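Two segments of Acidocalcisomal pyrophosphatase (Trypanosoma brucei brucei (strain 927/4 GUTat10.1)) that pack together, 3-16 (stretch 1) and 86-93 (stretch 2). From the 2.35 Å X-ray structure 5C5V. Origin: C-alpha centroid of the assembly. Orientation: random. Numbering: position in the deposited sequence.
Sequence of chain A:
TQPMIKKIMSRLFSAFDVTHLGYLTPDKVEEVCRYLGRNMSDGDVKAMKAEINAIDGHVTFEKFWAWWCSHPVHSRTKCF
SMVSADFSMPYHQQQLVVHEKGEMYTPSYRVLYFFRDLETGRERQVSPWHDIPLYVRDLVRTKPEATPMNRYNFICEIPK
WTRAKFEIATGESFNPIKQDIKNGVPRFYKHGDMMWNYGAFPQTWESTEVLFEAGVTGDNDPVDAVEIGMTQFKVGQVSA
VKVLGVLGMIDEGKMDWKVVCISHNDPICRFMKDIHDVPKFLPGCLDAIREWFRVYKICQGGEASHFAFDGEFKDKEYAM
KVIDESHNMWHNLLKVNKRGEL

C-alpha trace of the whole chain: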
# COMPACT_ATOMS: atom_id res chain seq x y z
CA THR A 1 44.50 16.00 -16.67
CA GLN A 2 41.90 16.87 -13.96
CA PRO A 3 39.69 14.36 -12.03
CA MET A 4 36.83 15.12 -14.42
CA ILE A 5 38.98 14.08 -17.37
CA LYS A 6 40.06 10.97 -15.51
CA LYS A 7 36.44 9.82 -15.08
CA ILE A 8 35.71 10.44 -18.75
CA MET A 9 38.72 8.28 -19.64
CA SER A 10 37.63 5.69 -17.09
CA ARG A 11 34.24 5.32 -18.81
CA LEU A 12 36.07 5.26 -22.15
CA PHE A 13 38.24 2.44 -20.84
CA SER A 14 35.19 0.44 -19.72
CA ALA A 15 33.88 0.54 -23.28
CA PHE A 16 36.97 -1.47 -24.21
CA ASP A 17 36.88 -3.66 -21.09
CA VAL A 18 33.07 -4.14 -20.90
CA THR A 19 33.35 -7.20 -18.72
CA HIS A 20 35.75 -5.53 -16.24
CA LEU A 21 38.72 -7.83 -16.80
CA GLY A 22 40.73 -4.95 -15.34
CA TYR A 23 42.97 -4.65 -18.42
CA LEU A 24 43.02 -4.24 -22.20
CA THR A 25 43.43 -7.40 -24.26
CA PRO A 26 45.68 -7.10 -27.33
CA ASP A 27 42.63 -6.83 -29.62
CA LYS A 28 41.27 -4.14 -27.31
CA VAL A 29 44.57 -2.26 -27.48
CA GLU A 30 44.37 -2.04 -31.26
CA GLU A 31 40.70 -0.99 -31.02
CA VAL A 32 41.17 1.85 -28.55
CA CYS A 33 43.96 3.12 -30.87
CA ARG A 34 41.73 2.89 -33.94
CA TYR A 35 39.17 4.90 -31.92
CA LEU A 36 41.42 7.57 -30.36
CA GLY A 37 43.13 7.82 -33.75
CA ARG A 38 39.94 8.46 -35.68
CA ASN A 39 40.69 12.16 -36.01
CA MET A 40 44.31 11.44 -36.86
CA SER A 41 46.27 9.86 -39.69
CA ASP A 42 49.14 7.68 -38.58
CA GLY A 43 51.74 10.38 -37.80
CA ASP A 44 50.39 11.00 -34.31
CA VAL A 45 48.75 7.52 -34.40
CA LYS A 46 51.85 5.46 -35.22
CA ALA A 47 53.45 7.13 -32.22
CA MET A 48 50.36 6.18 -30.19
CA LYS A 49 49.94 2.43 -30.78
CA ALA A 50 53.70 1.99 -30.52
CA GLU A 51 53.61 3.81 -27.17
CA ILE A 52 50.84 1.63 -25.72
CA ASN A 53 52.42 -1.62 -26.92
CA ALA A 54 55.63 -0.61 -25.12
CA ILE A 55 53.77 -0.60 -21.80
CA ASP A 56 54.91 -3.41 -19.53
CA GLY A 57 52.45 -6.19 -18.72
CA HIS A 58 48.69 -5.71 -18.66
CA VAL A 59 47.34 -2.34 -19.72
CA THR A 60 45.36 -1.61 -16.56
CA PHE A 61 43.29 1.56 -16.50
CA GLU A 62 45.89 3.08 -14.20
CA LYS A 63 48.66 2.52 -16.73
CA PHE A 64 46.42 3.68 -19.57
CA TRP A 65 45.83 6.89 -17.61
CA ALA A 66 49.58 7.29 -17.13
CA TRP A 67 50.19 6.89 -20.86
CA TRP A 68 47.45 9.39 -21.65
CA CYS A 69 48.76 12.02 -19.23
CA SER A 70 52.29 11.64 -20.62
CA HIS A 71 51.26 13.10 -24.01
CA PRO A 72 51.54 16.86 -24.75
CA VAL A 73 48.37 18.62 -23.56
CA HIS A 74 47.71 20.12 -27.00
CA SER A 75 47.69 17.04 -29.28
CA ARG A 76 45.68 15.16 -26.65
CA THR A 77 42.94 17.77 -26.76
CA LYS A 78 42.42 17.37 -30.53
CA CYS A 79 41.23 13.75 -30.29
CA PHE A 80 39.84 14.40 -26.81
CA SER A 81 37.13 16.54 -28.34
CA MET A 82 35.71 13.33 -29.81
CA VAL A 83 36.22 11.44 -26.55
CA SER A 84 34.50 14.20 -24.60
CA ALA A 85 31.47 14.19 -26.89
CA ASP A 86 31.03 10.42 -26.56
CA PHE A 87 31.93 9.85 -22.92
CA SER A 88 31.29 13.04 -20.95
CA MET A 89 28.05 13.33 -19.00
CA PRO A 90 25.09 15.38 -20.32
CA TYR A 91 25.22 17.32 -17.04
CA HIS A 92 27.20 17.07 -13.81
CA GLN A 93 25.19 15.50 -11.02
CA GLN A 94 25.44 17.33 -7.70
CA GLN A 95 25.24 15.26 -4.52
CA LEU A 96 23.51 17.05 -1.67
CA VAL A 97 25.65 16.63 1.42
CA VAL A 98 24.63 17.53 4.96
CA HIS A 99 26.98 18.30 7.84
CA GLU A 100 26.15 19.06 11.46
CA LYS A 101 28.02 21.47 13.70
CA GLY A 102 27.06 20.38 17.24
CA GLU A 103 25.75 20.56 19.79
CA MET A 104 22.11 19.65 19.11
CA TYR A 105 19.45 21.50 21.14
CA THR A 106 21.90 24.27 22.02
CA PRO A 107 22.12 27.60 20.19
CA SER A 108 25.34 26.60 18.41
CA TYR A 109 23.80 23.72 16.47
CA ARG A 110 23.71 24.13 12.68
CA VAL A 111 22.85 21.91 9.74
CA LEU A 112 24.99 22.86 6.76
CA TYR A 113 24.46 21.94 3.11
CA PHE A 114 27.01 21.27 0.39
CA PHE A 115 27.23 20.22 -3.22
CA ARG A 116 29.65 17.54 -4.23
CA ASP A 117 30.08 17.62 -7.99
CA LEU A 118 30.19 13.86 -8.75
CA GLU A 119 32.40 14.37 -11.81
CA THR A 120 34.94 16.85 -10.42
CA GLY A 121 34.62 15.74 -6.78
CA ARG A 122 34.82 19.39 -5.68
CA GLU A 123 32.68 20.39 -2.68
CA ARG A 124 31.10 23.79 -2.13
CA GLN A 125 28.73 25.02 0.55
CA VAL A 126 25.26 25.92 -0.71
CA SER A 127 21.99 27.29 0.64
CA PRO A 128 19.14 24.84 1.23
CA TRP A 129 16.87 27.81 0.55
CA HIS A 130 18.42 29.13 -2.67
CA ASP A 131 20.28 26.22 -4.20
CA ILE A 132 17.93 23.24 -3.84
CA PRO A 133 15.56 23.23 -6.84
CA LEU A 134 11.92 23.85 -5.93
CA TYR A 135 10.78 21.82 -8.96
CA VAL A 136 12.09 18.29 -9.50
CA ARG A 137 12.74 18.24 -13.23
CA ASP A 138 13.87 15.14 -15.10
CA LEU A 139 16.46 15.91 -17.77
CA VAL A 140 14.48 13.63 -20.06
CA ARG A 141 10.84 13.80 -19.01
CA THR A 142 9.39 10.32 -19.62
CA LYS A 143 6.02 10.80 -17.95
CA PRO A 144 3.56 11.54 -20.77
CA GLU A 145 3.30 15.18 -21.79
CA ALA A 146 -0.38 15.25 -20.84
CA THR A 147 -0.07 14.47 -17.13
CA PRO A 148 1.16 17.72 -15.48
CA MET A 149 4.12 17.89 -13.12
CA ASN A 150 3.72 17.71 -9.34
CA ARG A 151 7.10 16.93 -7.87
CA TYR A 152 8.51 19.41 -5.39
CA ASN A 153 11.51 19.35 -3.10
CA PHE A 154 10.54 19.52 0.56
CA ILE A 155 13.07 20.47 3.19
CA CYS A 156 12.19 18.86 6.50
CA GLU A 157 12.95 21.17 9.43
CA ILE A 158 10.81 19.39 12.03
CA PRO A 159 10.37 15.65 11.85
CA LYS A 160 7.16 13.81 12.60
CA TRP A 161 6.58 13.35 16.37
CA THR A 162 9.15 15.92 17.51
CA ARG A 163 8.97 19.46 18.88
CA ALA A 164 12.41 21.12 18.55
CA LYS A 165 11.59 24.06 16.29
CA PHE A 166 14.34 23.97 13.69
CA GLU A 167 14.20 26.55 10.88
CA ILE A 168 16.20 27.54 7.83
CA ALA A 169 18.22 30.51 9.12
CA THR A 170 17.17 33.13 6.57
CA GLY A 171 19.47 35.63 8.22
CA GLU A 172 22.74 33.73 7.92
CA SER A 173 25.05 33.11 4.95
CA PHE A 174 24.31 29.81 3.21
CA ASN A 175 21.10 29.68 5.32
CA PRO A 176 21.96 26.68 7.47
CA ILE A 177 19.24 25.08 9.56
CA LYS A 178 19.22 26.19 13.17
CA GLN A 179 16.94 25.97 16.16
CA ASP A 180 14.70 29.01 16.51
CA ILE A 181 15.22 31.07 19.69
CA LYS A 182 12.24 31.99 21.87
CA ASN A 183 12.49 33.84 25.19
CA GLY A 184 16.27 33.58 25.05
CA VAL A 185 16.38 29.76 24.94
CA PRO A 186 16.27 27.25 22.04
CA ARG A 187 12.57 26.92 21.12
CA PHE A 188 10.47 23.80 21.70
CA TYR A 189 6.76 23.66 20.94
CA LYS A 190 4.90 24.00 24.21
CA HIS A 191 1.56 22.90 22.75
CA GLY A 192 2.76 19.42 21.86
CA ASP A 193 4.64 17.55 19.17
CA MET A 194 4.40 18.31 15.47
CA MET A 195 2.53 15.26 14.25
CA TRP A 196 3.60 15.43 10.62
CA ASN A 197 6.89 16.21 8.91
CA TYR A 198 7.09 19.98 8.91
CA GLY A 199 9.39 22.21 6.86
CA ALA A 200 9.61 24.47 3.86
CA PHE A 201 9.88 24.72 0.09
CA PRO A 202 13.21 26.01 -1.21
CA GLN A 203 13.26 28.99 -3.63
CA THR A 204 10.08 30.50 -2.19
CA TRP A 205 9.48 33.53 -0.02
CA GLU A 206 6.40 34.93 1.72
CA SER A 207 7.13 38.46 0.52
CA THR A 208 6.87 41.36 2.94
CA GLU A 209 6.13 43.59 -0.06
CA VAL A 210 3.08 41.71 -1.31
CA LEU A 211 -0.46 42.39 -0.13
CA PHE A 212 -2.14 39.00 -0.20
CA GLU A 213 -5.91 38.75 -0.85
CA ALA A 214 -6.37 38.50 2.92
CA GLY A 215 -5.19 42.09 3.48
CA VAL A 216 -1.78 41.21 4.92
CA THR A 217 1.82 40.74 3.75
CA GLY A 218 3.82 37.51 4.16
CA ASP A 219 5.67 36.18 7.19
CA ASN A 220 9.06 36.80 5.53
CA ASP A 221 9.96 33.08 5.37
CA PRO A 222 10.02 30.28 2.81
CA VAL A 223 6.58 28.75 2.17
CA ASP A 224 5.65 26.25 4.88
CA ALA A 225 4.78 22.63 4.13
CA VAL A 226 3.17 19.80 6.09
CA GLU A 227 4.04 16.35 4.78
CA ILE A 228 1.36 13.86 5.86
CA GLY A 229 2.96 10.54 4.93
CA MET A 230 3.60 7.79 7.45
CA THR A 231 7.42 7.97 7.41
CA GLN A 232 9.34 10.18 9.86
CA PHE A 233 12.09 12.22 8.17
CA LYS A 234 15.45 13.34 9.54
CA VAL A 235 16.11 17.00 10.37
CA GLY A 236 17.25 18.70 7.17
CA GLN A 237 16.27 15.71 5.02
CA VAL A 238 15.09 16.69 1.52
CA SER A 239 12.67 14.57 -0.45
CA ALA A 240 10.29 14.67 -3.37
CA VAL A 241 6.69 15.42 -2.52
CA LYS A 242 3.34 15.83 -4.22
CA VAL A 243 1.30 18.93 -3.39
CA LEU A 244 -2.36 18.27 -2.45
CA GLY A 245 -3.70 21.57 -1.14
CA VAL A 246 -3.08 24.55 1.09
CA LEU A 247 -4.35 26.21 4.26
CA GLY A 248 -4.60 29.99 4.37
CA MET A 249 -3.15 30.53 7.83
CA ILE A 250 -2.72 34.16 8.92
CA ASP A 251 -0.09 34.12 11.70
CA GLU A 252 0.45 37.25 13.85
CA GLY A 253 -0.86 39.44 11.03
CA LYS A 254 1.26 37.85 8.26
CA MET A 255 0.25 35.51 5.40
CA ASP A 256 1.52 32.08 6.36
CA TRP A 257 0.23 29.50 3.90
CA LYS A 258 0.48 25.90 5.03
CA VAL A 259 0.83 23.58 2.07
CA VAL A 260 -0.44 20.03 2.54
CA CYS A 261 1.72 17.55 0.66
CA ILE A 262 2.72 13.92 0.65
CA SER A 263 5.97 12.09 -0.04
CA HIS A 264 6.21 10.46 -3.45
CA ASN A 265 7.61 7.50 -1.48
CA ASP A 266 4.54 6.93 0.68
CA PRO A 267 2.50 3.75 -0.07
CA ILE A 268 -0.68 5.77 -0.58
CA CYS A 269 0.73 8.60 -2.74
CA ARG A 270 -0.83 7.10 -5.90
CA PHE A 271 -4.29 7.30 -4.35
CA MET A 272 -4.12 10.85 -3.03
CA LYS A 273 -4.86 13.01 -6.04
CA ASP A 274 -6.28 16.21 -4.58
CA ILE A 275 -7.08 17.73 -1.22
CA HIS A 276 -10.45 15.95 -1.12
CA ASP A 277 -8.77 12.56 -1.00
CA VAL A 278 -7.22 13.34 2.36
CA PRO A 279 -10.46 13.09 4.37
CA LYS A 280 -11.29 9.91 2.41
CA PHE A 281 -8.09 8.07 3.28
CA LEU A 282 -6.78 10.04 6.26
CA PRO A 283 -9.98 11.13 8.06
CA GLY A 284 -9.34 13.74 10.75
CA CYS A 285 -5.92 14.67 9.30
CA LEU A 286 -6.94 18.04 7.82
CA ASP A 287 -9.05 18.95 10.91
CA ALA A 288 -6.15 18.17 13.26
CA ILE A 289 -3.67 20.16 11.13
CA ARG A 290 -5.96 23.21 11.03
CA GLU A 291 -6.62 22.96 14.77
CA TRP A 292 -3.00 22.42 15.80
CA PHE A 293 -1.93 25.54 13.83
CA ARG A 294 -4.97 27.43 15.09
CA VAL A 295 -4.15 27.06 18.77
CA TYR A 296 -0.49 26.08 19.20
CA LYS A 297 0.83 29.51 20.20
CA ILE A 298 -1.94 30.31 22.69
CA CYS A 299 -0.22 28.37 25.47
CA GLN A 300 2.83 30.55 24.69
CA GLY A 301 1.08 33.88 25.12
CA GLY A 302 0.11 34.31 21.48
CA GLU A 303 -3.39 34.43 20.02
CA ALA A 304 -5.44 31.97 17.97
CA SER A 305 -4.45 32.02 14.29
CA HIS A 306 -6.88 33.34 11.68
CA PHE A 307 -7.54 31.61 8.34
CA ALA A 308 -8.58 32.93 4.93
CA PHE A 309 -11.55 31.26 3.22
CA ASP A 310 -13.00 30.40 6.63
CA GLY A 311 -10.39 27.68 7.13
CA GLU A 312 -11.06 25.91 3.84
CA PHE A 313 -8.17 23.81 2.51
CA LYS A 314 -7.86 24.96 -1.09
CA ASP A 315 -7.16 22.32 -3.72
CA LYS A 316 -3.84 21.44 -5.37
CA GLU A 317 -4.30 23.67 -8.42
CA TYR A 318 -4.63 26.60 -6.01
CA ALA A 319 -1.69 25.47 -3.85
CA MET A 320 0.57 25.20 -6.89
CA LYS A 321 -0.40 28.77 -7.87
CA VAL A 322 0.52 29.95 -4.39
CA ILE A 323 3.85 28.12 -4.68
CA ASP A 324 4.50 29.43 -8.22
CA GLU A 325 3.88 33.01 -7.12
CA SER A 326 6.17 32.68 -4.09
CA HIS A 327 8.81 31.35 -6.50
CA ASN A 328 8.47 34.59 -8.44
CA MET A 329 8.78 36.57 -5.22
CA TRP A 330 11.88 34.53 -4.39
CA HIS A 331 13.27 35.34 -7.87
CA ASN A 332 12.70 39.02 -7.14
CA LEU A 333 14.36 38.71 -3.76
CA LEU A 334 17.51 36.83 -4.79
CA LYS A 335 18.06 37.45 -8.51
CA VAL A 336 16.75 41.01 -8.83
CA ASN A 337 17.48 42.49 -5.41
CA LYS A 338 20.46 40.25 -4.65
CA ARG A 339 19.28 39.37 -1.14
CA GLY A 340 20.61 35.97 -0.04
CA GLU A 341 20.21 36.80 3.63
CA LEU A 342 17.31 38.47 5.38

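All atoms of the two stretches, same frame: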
# COMPACT_ATOMS: atom_id res chain seq x y z
N PRO A 3 40.55 15.47 -12.46
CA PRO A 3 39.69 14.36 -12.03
C PRO A 3 38.45 14.15 -12.90
O PRO A 3 37.98 13.02 -13.04
CB PRO A 3 39.27 14.76 -10.61
CG PRO A 3 39.56 16.22 -10.51
CD PRO A 3 40.76 16.44 -11.37
N MET A 4 37.94 15.22 -13.49
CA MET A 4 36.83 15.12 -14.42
C MET A 4 37.26 14.41 -15.71
O MET A 4 36.51 13.63 -16.28
CB MET A 4 36.29 16.50 -14.77
CG MET A 4 35.29 16.44 -15.89
SD MET A 4 34.94 18.06 -16.58
CE MET A 4 36.26 18.17 -17.79
N ILE A 5 38.47 14.71 -16.17
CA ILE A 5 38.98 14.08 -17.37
C ILE A 5 39.28 12.61 -17.10
O ILE A 5 39.09 11.76 -17.96
CB ILE A 5 40.25 14.77 -17.89
CG1 ILE A 5 40.00 16.27 -18.09
CG2 ILE A 5 40.74 14.09 -19.16
CD1 ILE A 5 38.96 16.58 -19.15
N LYS A 6 39.74 12.33 -15.89
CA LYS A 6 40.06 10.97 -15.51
C LYS A 6 38.82 10.06 -15.53
O LYS A 6 38.90 8.90 -15.93
CB LYS A 6 40.72 10.94 -14.13
CG LYS A 6 41.17 9.55 -13.71
CD LYS A 6 41.90 9.59 -12.39
CE LYS A 6 42.60 8.27 -12.15
NZ LYS A 6 43.42 8.28 -10.91
N LYS A 7 37.68 10.59 -15.10
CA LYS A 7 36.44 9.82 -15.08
C LYS A 7 35.92 9.58 -16.49
O LYS A 7 35.46 8.48 -16.82
CB LYS A 7 35.38 10.53 -14.24
CG LYS A 7 35.72 10.54 -12.76
CD LYS A 7 34.51 10.91 -11.92
CE LYS A 7 34.90 11.09 -10.46
NZ LYS A 7 35.04 9.78 -9.75
N ILE A 8 36.02 10.59 -17.34
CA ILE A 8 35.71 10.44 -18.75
C ILE A 8 36.53 9.31 -19.37
O ILE A 8 36.00 8.47 -20.08
CB ILE A 8 35.96 11.76 -19.53
CG1 ILE A 8 34.95 12.82 -19.10
CG2 ILE A 8 35.91 11.52 -21.02
CD1 ILE A 8 35.10 14.14 -19.78
N MET A 9 37.83 9.29 -19.07
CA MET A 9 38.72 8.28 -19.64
C MET A 9 38.46 6.91 -19.02
O MET A 9 38.68 5.89 -19.65
CB MET A 9 40.19 8.67 -19.44
CG MET A 9 40.59 9.93 -20.17
SD MET A 9 40.30 9.87 -21.94
CE MET A 9 41.60 8.76 -22.49
N SER A 10 38.00 6.92 -17.78
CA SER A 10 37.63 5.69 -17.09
C SER A 10 36.39 5.03 -17.71
O SER A 10 36.33 3.82 -17.85
CB SER A 10 37.41 5.97 -15.62
OG SER A 10 37.27 4.75 -14.92
N ARG A 11 35.40 5.84 -18.09
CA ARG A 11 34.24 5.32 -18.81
C ARG A 11 34.63 4.90 -20.24
O ARG A 11 34.12 3.90 -20.76
CB ARG A 11 33.11 6.35 -18.85
CG ARG A 11 32.46 6.58 -17.49
CD ARG A 11 31.21 7.44 -17.61
NE ARG A 11 31.53 8.79 -18.04
CZ ARG A 11 31.81 9.79 -17.21
NH1 ARG A 11 31.78 9.59 -15.89
NH2 ARG A 11 32.10 11.00 -17.68
N LEU A 12 35.56 5.63 -20.84
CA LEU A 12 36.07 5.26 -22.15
C LEU A 12 36.72 3.88 -22.09
O LEU A 12 36.53 3.04 -22.97
CB LEU A 12 37.10 6.31 -22.63
CG LEU A 12 37.92 6.15 -23.91
CD1 LEU A 12 39.09 5.22 -23.71
CD2 LEU A 12 37.07 5.67 -25.06
N PHE A 13 37.51 3.67 -21.04
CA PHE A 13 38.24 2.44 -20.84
C PHE A 13 37.26 1.26 -20.70
O PHE A 13 37.47 0.18 -21.27
CB PHE A 13 39.14 2.57 -19.61
CG PHE A 13 40.07 1.43 -19.40
CD1 PHE A 13 39.65 0.28 -18.75
CD2 PHE A 13 41.38 1.50 -19.84
CE1 PHE A 13 40.52 -0.78 -18.56
CE2 PHE A 13 42.24 0.45 -19.66
CZ PHE A 13 41.81 -0.69 -19.01
N SER A 14 36.19 1.48 -19.95
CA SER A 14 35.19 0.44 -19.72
C SER A 14 34.52 0.02 -21.02
O SER A 14 34.07 -1.11 -21.14
CB SER A 14 34.14 0.91 -18.73
OG SER A 14 34.72 1.07 -17.45
N ALA A 15 34.48 0.91 -22.01
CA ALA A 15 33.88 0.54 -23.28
C ALA A 15 34.80 -0.38 -24.06
O ALA A 15 34.41 -0.94 -25.09
CB ALA A 15 33.54 1.77 -24.09
N PHE A 16 36.03 -0.56 -23.57
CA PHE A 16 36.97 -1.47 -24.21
C PHE A 16 37.34 -2.62 -23.28
O PHE A 16 38.12 -3.49 -23.64
CB PHE A 16 38.24 -0.73 -24.67
CG PHE A 16 37.99 0.26 -25.77
CD1 PHE A 16 38.01 -0.14 -27.09
CD2 PHE A 16 37.73 1.59 -25.48
CE1 PHE A 16 37.76 0.76 -28.10
CE2 PHE A 16 37.49 2.49 -26.48
CZ PHE A 16 37.51 2.08 -27.80
N ASP A 86 31.56 11.77 -26.69
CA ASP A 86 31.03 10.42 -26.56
C ASP A 86 30.92 9.96 -25.11
O ASP A 86 30.03 9.20 -24.77
CB ASP A 86 31.90 9.44 -27.35
CG ASP A 86 31.69 9.56 -28.84
OD1 ASP A 86 30.59 10.00 -29.24
OD2 ASP A 86 32.60 9.18 -29.60
N PHE A 87 31.81 10.44 -24.24
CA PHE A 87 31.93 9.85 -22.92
C PHE A 87 31.80 10.82 -21.75
O PHE A 87 31.88 10.41 -20.60
CB PHE A 87 33.26 9.11 -22.81
CG PHE A 87 33.28 7.80 -23.54
CD1 PHE A 87 32.71 6.67 -22.96
CD2 PHE A 87 33.83 7.70 -24.81
CE1 PHE A 87 32.70 5.47 -23.63
CE2 PHE A 87 33.83 6.49 -25.48
CZ PHE A 87 33.26 5.37 -24.89
N SER A 88 31.58 12.10 -22.03
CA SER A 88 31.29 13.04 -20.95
C SER A 88 29.80 12.99 -20.62
O SER A 88 28.99 12.65 -21.48
CB SER A 88 31.72 14.46 -21.30
OG SER A 88 30.92 14.97 -22.35
N MET A 89 29.45 13.34 -19.40
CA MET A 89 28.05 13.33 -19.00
C MET A 89 27.29 14.51 -19.60
O MET A 89 27.86 15.58 -19.80
CB MET A 89 27.94 13.34 -17.48
CG MET A 89 28.53 12.11 -16.81
SD MET A 89 27.63 10.58 -17.19
CE MET A 89 28.73 9.36 -16.44
N PRO A 90 25.99 14.31 -19.87
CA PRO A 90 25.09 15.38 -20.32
C PRO A 90 25.11 16.57 -19.36
O PRO A 90 25.20 17.71 -19.80
CB PRO A 90 23.71 14.70 -20.35
CG PRO A 90 23.85 13.47 -19.49
CD PRO A 90 25.28 13.04 -19.66
N TYR A 91 25.05 16.29 -18.06
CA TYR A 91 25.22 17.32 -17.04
C TYR A 91 25.92 16.72 -15.83
O TYR A 91 25.92 15.50 -15.65
CB TYR A 91 23.87 17.91 -16.63
N HIS A 92 26.54 17.56 -15.00
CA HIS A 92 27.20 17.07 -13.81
C HIS A 92 26.20 16.93 -12.67
O HIS A 92 25.59 17.91 -12.26
CB HIS A 92 28.34 17.98 -13.38
CG HIS A 92 29.48 18.03 -14.34
ND1 HIS A 92 30.69 18.62 -14.03
CD2 HIS A 92 29.62 17.54 -15.59
CE1 HIS A 92 31.51 18.51 -15.06
NE2 HIS A 92 30.88 17.85 -16.02
N GLN A 93 26.04 15.71 -12.17
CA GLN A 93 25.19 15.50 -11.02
C GLN A 93 25.82 16.09 -9.76
O GLN A 93 27.02 15.97 -9.54
CB GLN A 93 24.92 14.00 -10.84
CG GLN A 93 23.90 13.70 -9.79
CD GLN A 93 23.39 12.27 -9.87
OE1 GLN A 93 24.11 11.36 -10.27
NE2 GLN A 93 22.13 12.08 -9.49

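Stretch 1 is mostly helix, starting at P3. Stretch 2 begins with the last two residues of another helix, D86 and F87, followed by a loop. The two backbones come nearest where I8 CA lies 5.6 Å from S88 CA, just where the chain leaves its helix. Together the stretches bury 442 Å².

The main bump is F87. Its side chain points toward the first helix and is buried in a hollow formed by I8, R11, L12 and A15. One ring face lies over the helix backbone: L12 CA sits 3.7 Å from the ring centroid and close to the ring normal, a CH-pi contact. The tip of the ring is also held. L12 CD2 approaches F87 CE2 at 3.4 Å, and A15 CB lies 3.7 Å from F87 CZ. A15 meets the ring tip with its methyl. At the base of the ring, I8 CG2 packs 4.0 Å from F87 CB. I8 also reaches the next residue, with I8 CD1 3.7 Å from S88 CB.

R11 adds the polar bonds. Its side chain extends to the end of the second helix and grips the F87 carbonyl with two hydrogen bonds, R11 NE to F87 O at 3.0 Å and R11 NH2 to F87 O at 3.0 Å. The oxygen lies near the guanidinium plane, where the N-H groups of NE and NH2 can both reach it. M89 covers one face of the same group, its methyl CE 3.1 Å from R11 NH1, a tight approach.

A smaller contact lies nearer the start of the first helix. M4 SD meets the edge of the H92 ring, 3.8 Å from H92 CE1. Between M89 and H92, P90 and Y91 make no contact with the helix.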